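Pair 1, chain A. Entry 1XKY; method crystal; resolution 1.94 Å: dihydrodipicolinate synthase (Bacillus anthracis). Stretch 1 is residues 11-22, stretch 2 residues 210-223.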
# COMPACT_ATOMS: atom_id res chain seq x y z
N ILE A 11 -24.21 -18.56 22.32
CA ILE A 11 -23.69 -17.46 23.13
C ILE A 11 -23.96 -16.10 22.45
O ILE A 11 -23.81 -15.96 21.24
CB ILE A 11 -22.18 -17.66 23.44
CG1 ILE A 11 -21.73 -16.73 24.58
CG2 ILE A 11 -21.32 -17.49 22.18
CD1 ILE A 11 -20.39 -17.11 25.20
N ASP A 12 -24.39 -15.12 23.24
CA ASP A 12 -24.76 -13.80 22.71
C ASP A 12 -23.84 -12.75 23.33
O ASP A 12 -23.97 -12.41 24.50
CB ASP A 12 -26.22 -13.50 23.05
CG ASP A 12 -26.70 -12.14 22.51
OD1 ASP A 12 -25.96 -11.46 21.77
OD2 ASP A 12 -27.84 -11.76 22.84
N PHE A 13 -22.92 -12.23 22.52
CA PHE A 13 -21.97 -11.22 23.00
C PHE A 13 -22.57 -9.81 23.00
O PHE A 13 -21.92 -8.88 23.46
CB PHE A 13 -20.69 -11.23 22.17
CG PHE A 13 -20.00 -12.56 22.15
CD1 PHE A 13 -19.63 -13.17 23.34
CD2 PHE A 13 -19.71 -13.19 20.96
CE1 PHE A 13 -18.99 -14.40 23.34
CE2 PHE A 13 -19.06 -14.42 20.95
CZ PHE A 13 -18.70 -15.02 22.13
N GLY A 14 -23.78 -9.66 22.47
CA GLY A 14 -24.44 -8.35 22.38
C GLY A 14 -23.86 -7.45 21.30
O GLY A 14 -23.20 -7.92 20.37
N THR A 15 -24.10 -6.14 21.44
CA THR A 15 -23.71 -5.16 20.42
C THR A 15 -22.39 -4.45 20.71
O THR A 15 -21.76 -3.95 19.79
CB THR A 15 -24.80 -4.08 20.23
OG1 THR A 15 -25.22 -3.60 21.52
CG2 THR A 15 -26.00 -4.64 19.49
N ILE A 16 -21.99 -4.38 21.98
CA ILE A 16 -20.73 -3.73 22.35
C ILE A 16 -19.86 -4.61 23.26
O ILE A 16 -19.92 -4.51 24.49
CB ILE A 16 -20.94 -2.37 23.05
CG1 ILE A 16 -21.89 -1.48 22.22
CG2 ILE A 16 -19.58 -1.67 23.26
CD1 ILE A 16 -22.22 -0.15 22.86
N ALA A 17 -19.06 -5.47 22.65
CA ALA A 17 -17.98 -6.14 23.38
C ALA A 17 -16.85 -5.15 23.55
O ALA A 17 -16.61 -4.31 22.68
CB ALA A 17 -17.51 -7.39 22.64
N THR A 18 -16.17 -5.21 24.69
CA THR A 18 -15.11 -4.28 24.97
C THR A 18 -13.79 -5.02 25.12
O THR A 18 -13.70 -6.00 25.87
CB THR A 18 -15.40 -3.42 26.22
OG1 THR A 18 -16.55 -2.61 25.97
CG2 THR A 18 -14.22 -2.52 26.56
N ALA A 19 -12.81 -4.55 24.34
CA ALA A 19 -11.43 -5.02 24.39
C ALA A 19 -10.73 -4.35 25.56
O ALA A 19 -10.08 -3.32 25.41
CB ALA A 19 -10.71 -4.69 23.08
N MET A 20 -10.86 -4.97 26.73
CA MET A 20 -10.50 -4.32 27.98
C MET A 20 -9.00 -4.18 28.18
O MET A 20 -8.25 -5.13 27.98
CB MET A 20 -11.09 -5.11 29.16
CG MET A 20 -11.12 -4.34 30.44
SD MET A 20 -11.74 -5.33 31.80
CE MET A 20 -10.46 -6.55 31.97
N VAL A 21 -8.58 -3.00 28.61
CA VAL A 21 -7.21 -2.78 29.06
C VAL A 21 -6.91 -3.59 30.32
O VAL A 21 -7.82 -3.98 31.07
CB VAL A 21 -6.90 -1.26 29.31
CG1 VAL A 21 -7.11 -0.46 28.03
CG2 VAL A 21 -7.75 -0.68 30.46
N THR A 22 -5.64 -3.86 30.55
CA THR A 22 -5.20 -4.53 31.77
C THR A 22 -4.57 -3.51 32.72
O THR A 22 -3.46 -3.02 32.46
CB THR A 22 -4.19 -5.66 31.46
OG1 THR A 22 -4.78 -6.59 30.54
CG2 THR A 22 -3.81 -6.40 32.74
N ALA A 210 -23.59 -6.49 10.24
CA ALA A 210 -22.74 -6.83 11.38
C ALA A 210 -23.58 -6.78 12.66
O ALA A 210 -24.51 -5.97 12.79
CB ALA A 210 -21.56 -5.89 11.47
N LYS A 211 -23.26 -7.65 13.61
CA LYS A 211 -24.03 -7.70 14.86
C LYS A 211 -23.68 -6.53 15.77
O LYS A 211 -24.52 -6.06 16.56
CB LYS A 211 -23.81 -9.02 15.58
CG LYS A 211 -24.80 -9.24 16.75
CD LYS A 211 -24.82 -10.68 17.20
CE LYS A 211 -25.72 -10.89 18.40
NZ LYS A 211 -25.65 -12.30 18.88
N GLY A 212 -22.44 -6.06 15.67
CA GLY A 212 -21.95 -5.02 16.56
C GLY A 212 -20.48 -4.73 16.42
O GLY A 212 -19.90 -4.84 15.33
N ILE A 213 -19.88 -4.32 17.53
CA ILE A 213 -18.51 -3.81 17.58
C ILE A 213 -17.79 -4.46 18.75
O ILE A 213 -18.35 -4.60 19.82
CB ILE A 213 -18.48 -2.26 17.75
CG1 ILE A 213 -17.04 -1.76 17.97
CG2 ILE A 213 -19.36 -1.83 18.91
CD1 ILE A 213 -16.15 -1.76 16.77
N VAL A 214 -16.55 -4.85 18.51
CA VAL A 214 -15.58 -5.05 19.57
C VAL A 214 -14.70 -3.81 19.75
O VAL A 214 -13.91 -3.49 18.89
CB VAL A 214 -14.76 -6.33 19.34
CG1 VAL A 214 -13.80 -6.60 20.49
CG2 VAL A 214 -15.67 -7.51 19.08
N SER A 215 -14.89 -3.11 20.87
CA SER A 215 -14.64 -1.68 20.97
C SER A 215 -13.44 -1.37 21.87
O SER A 215 -13.19 -2.06 22.83
CB SER A 215 -15.87 -0.93 21.48
OG SER A 215 -15.66 0.44 21.63
N VAL A 216 -12.75 -0.30 21.53
CA VAL A 216 -11.84 0.36 22.44
C VAL A 216 -12.44 1.65 23.04
O VAL A 216 -12.31 1.90 24.21
CB VAL A 216 -10.49 0.64 21.76
CG1 VAL A 216 -9.63 1.55 22.57
CG2 VAL A 216 -9.78 -0.67 21.47
N ALA A 217 -13.10 2.42 22.19
CA ALA A 217 -13.73 3.69 22.60
C ALA A 217 -14.79 3.56 23.69
O ALA A 217 -15.05 4.50 24.43
CB ALA A 217 -14.34 4.39 21.39
N SER A 218 -15.41 2.38 23.76
CA SER A 218 -16.38 2.06 24.81
C SER A 218 -15.84 2.24 26.23
O SER A 218 -16.62 2.36 27.17
CB SER A 218 -16.85 0.62 24.63
OG SER A 218 -15.74 -0.25 24.70
N HIS A 219 -14.52 2.25 26.41
CA HIS A 219 -13.91 2.61 27.69
C HIS A 219 -14.28 4.03 28.15
O HIS A 219 -14.31 4.29 29.34
CB HIS A 219 -12.38 2.53 27.64
CG HIS A 219 -11.83 1.14 27.58
ND1 HIS A 219 -11.51 0.43 28.72
CD2 HIS A 219 -11.48 0.35 26.54
CE1 HIS A 219 -11.01 -0.75 28.37
NE2 HIS A 219 -10.98 -0.81 27.05
N VAL A 220 -14.50 4.95 27.20
CA VAL A 220 -14.79 6.35 27.52
C VAL A 220 -16.13 6.88 27.03
O VAL A 220 -16.68 7.80 27.63
CB VAL A 220 -13.66 7.31 27.04
CG1 VAL A 220 -12.39 7.07 27.86
CG2 VAL A 220 -13.39 7.17 25.54
N ILE A 221 -16.67 6.31 25.95
CA ILE A 221 -17.96 6.78 25.43
C ILE A 221 -18.93 5.63 25.16
O ILE A 221 -19.69 5.66 24.20
CB ILE A 221 -17.78 7.66 24.16
CG1 ILE A 221 -16.91 6.93 23.12
CG2 ILE A 221 -17.18 9.02 24.54
CD1 ILE A 221 -17.06 7.48 21.70
N GLY A 222 -18.92 4.63 26.04
CA GLY A 222 -19.82 3.49 25.93
C GLY A 222 -21.29 3.88 25.92
O GLY A 222 -22.07 3.33 25.14
N ASN A 223 -21.68 4.84 26.77
CA ASN A 223 -23.10 5.24 26.81
C ASN A 223 -23.51 5.90 25.49
O ASN A 223 -24.61 5.66 24.99
CB ASN A 223 -23.40 6.16 28.00
CG ASN A 223 -23.40 5.43 29.35
OD1 ASN A 223 -23.61 4.22 29.43
ND2 ASN A 223 -23.18 6.19 30.42
O HOH W 1 -28.73 -11.87 19.99
O HOH W 2 -23.05 -12.61 19.60

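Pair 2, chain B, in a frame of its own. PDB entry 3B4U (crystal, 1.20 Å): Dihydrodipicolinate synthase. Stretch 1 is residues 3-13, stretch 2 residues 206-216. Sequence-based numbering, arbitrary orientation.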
# COMPACT_ATOMS: atom_id res chain seq x y z
N GLN B 3 -1.18 -26.98 -20.74
CA GLN B 3 -0.28 -25.80 -20.72
C GLN B 3 -0.95 -24.59 -20.08
O GLN B 3 -0.27 -23.66 -19.65
CB GLN B 3 0.24 -25.48 -22.13
CG GLN B 3 0.91 -24.12 -22.32
CD GLN B 3 0.00 -23.04 -22.96
OE1 GLN B 3 -0.98 -22.57 -22.35
NE2 GLN B 3 0.35 -22.64 -24.18
N LYS B 4 -2.28 -24.59 -19.99
CA LYS B 4 -2.98 -23.45 -19.41
C LYS B 4 -2.56 -23.26 -17.95
O LYS B 4 -2.12 -24.19 -17.26
CB LYS B 4 -4.50 -23.61 -19.49
CG LYS B 4 -5.07 -24.71 -18.57
CD LYS B 4 -6.61 -24.69 -18.43
CE LYS B 4 -7.35 -24.88 -19.72
NZ LYS B 4 -8.83 -25.13 -19.47
N PHE B 5 -2.77 -22.06 -17.45
CA PHE B 5 -2.53 -21.76 -16.05
C PHE B 5 -3.30 -22.70 -15.12
O PHE B 5 -2.71 -23.26 -14.17
CB PHE B 5 -2.88 -20.29 -15.79
CG PHE B 5 -2.63 -19.87 -14.36
CD1 PHE B 5 -1.41 -19.40 -13.97
CD2 PHE B 5 -3.63 -19.98 -13.41
CE1 PHE B 5 -1.17 -19.04 -12.66
CE2 PHE B 5 -3.43 -19.60 -12.10
CZ PHE B 5 -2.18 -19.14 -11.72
N GLY B 6 -4.59 -22.86 -15.36
CA GLY B 6 -5.40 -23.78 -14.57
C GLY B 6 -5.93 -23.14 -13.29
O GLY B 6 -6.30 -21.96 -13.26
N LEU B 7 -5.99 -23.95 -12.25
CA LEU B 7 -6.50 -23.52 -10.95
C LEU B 7 -5.35 -23.33 -9.98
O LEU B 7 -4.58 -24.26 -9.73
CB LEU B 7 -7.48 -24.57 -10.38
CG LEU B 7 -8.02 -24.23 -9.00
CD1 LEU B 7 -8.73 -22.85 -8.99
CD2 LEU B 7 -8.94 -25.33 -8.48
N SER B 8 -5.28 -22.15 -9.40
CA SER B 8 -4.36 -21.90 -8.31
C SER B 8 -5.16 -21.53 -7.07
O SER B 8 -6.06 -20.73 -7.16
CB SER B 8 -3.41 -20.76 -8.71
OG SER B 8 -2.32 -20.65 -7.80
N ALA B 9 -4.82 -22.09 -5.90
CA ALA B 9 -5.42 -21.61 -4.66
C ALA B 9 -4.85 -20.26 -4.32
O ALA B 9 -3.62 -20.08 -4.33
CB ALA B 9 -5.15 -22.58 -3.53
N ALA B 10 -5.70 -19.31 -3.97
CA ALA B 10 -5.26 -18.04 -3.39
C ALA B 10 -5.03 -18.37 -1.92
O ALA B 10 -5.89 -18.20 -1.07
CB ALA B 10 -6.35 -16.95 -3.57
N LEU B 11 -3.86 -18.93 -1.61
CA LEU B 11 -3.69 -19.71 -0.40
C LEU B 11 -3.83 -18.83 0.84
O LEU B 11 -3.19 -17.79 0.96
CB LEU B 11 -2.31 -20.38 -0.39
CG LEU B 11 -2.21 -21.59 0.51
CD1 LEU B 11 -2.90 -22.80 -0.11
CD2 LEU B 11 -0.75 -21.89 0.85
N THR B 12 -4.60 -19.30 1.80
CA THR B 12 -4.68 -18.65 3.11
C THR B 12 -3.39 -18.89 3.90
O THR B 12 -2.72 -19.92 3.76
CB THR B 12 -5.91 -19.20 3.86
OG1 THR B 12 -5.97 -20.63 3.74
CG2 THR B 12 -7.20 -18.62 3.28
N THR B 13 -3.09 -17.92 4.75
CA THR B 13 -1.88 -17.92 5.57
C THR B 13 -2.31 -18.15 7.01
O THR B 13 -3.03 -17.32 7.56
CB THR B 13 -1.12 -16.60 5.46
OG1 THR B 13 -0.77 -16.36 4.08
CG2 THR B 13 0.15 -16.62 6.29
N GLY B 206 -10.69 -18.21 -21.30
CA GLY B 206 -9.99 -17.95 -20.06
C GLY B 206 -9.18 -19.13 -19.59
O GLY B 206 -9.59 -20.27 -19.73
N GLN B 207 -8.03 -18.86 -18.98
CA GLN B 207 -7.09 -19.90 -18.57
C GLN B 207 -7.21 -20.36 -17.15
O GLN B 207 -6.42 -21.21 -16.73
CB GLN B 207 -5.65 -19.48 -18.87
CG GLN B 207 -5.25 -19.62 -20.31
CD GLN B 207 -3.74 -19.58 -20.49
OE1 GLN B 207 -2.98 -20.05 -19.66
NE2 GLN B 207 -3.31 -18.98 -21.61
N GLY B 208 -8.17 -19.85 -16.39
CA GLY B 208 -8.42 -20.34 -15.06
C GLY B 208 -8.60 -19.25 -14.02
O GLY B 208 -9.25 -18.24 -14.27
N ALA B 209 -8.07 -19.49 -12.81
CA ALA B 209 -8.34 -18.64 -11.66
C ALA B 209 -7.28 -18.81 -10.59
O ALA B 209 -6.71 -19.90 -10.45
CB ALA B 209 -9.74 -18.98 -11.05
N ILE B 210 -7.10 -17.74 -9.84
CA ILE B 210 -6.42 -17.75 -8.56
C ILE B 210 -7.52 -17.51 -7.53
O ILE B 210 -8.01 -16.41 -7.40
CB ILE B 210 -5.32 -16.69 -8.48
CG1 ILE B 210 -4.23 -16.93 -9.56
CG2 ILE B 210 -4.71 -16.66 -7.09
CD1 ILE B 210 -3.26 -15.80 -9.73
N SER B 211 -7.95 -18.57 -6.88
CA SER B 211 -9.26 -18.61 -6.22
C SER B 211 -9.20 -18.73 -4.72
O SER B 211 -8.57 -19.66 -4.20
CB SER B 211 -10.04 -19.80 -6.78
OG SER B 211 -11.18 -20.10 -5.97
N GLY B 212 -9.91 -17.87 -4.01
CA GLY B 212 -10.05 -17.98 -2.57
C GLY B 212 -10.94 -19.14 -2.14
O GLY B 212 -10.63 -19.86 -1.19
N VAL B 213 -12.05 -19.35 -2.83
CA VAL B 213 -12.94 -20.45 -2.53
C VAL B 213 -12.27 -21.79 -2.71
O VAL B 213 -12.61 -22.74 -2.02
CB VAL B 213 -14.28 -20.32 -3.34
CG1 VAL B 213 -15.12 -21.56 -3.23
CG2 VAL B 213 -15.03 -19.05 -2.91
N ALA B 214 -11.28 -21.87 -3.59
CA ALA B 214 -10.53 -23.10 -3.81
C ALA B 214 -9.71 -23.53 -2.59
O ALA B 214 -9.23 -24.65 -2.58
CB ALA B 214 -9.61 -22.98 -5.04
N ASN B 215 -9.60 -22.70 -1.56
CA ASN B 215 -9.00 -23.16 -0.30
C ASN B 215 -9.87 -24.19 0.41
O ASN B 215 -9.35 -24.94 1.24
CB ASN B 215 -8.80 -22.00 0.66
CG ASN B 215 -7.62 -21.12 0.31
OD1 ASN B 215 -6.47 -21.49 0.60
ND2 ASN B 215 -7.89 -19.97 -0.26
N PHE B 216 -11.17 -24.26 0.10
CA PHE B 216 -12.07 -25.15 0.82
C PHE B 216 -13.07 -25.88 -0.04
O PHE B 216 -13.74 -26.75 0.50
CB PHE B 216 -12.73 -24.44 2.02
CG PHE B 216 -13.59 -23.29 1.61
CD1 PHE B 216 -14.93 -23.49 1.29
CD2 PHE B 216 -13.10 -22.01 1.56
CE1 PHE B 216 -15.72 -22.46 0.88
CE2 PHE B 216 -13.90 -20.97 1.15
CZ PHE B 216 -15.23 -21.20 0.81
O HOH W 3 -0.29 -20.17 -19.65
O HOH W 4 -9.23 -22.69 -18.14

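In both pairs two neighbouring strands run parallel, joined by a ladder of backbone hydrogen bonds, and after the second strand a turn leads into a helix in pair 1 and a short 3-10 segment in pair 2, which brings H219(A) or N215(B) toward the first stretch. The strand axes approach to 4.4 Å at 17° in pair 1 and to 4.3 Å at 12° in pair 2, and 14 central residues superpose with an RMSD of 1.0 Å.

The ladder is conserved bond for bond over its central part. In pair 1, I213(A) N donates to T15(A) O (3.0 Å), A17(A) N to I213(A) O (3.0 Å, weak), S215(A) N to A17(A) O (2.8 Å) and A19(A) N to S215(A) O (2.9 Å). Pair 2 repeats this with A209(B) N to G6(B) O (3.1 Å), S8(B) N to A209(B) O (2.9 Å), S211(B) N to S8(B) O (2.9 Å) and A10(B) N to S211(B) O (2.9 Å).

In the second stretch, G212(A) matches G208(B). Each lies close under a carbonyl: G212(A) CA is 3.4 Å from T15(A) O, and G208(B) CA 3.2 Å from G6(B) O. A CB at either position would point toward the first stretch and clash with that oxygen.

Beside this glycine, K211(A) matches Q207(B), and both send a long side chain back to the other stretch. The fully extended lysine forms a salt bridge, K211(A) NZ to D12(A) OD1 at 3.0 Å; the same carboxylate oxygen accepts from G14(A) N (2.9 Å), tying the loop to the bridge. The neutral glutamine instead accepts a backbone hydrogen bond, F5(B) N to Q207(B) OE1 at 3.0 Å, while G6(B) N reaches Q207(B) O at 2.8 Å.

Within the sheet, bulk is distributed differently. I16(A) and I213(A) share a face and touch, I16(A) CG1 to I213(A) CG2 at 4.2 Å; at the matching positions, L7(B) lies beside the small A209(B), and L7(B) CD1 packs 4.0 Å from A214(B) CB. On the other face, A17(A) CB meets V214(A) CG2 at 4.0 Å, whereas S8(B) CB lies 4.0 Å from I210(B) CG1. I210(B) also packs against two further residues: its CG1 is 3.7 Å from F5(B) CZ and its CG2 3.9 Å from A10(B) CB.

After the strand, matched serines use their hydroxyls to hold the turn: S218(A) N donates to S215(A) OG (2.9 Å, a capping bond), and A214(B) N to S211(B) OG (3.0 Å). T18(A) OG1 and S218(A) OG then share a hydrogen bond of 2.8 Å; their counterparts A9(B) and A214(B) have no hydroxyls, and A9(B) CA lies 4.4 Å from A214(B) CB.

H219(A) and N215(B) solve the final docking problem with different groups. H219(A) NE2 donates to A19(A) O at 3.1 Å, and T18(A) CG2 covers a face of its ring. N215(B) ND2 donates to A10(B) O at 2.8 Å, while N215(B) OD1 accepts from T12(B) N at 3.1 Å. At the matching backbone nitrogen, V21(A) N instead meets ring carbon H219(A) CE1 at 3.3 Å.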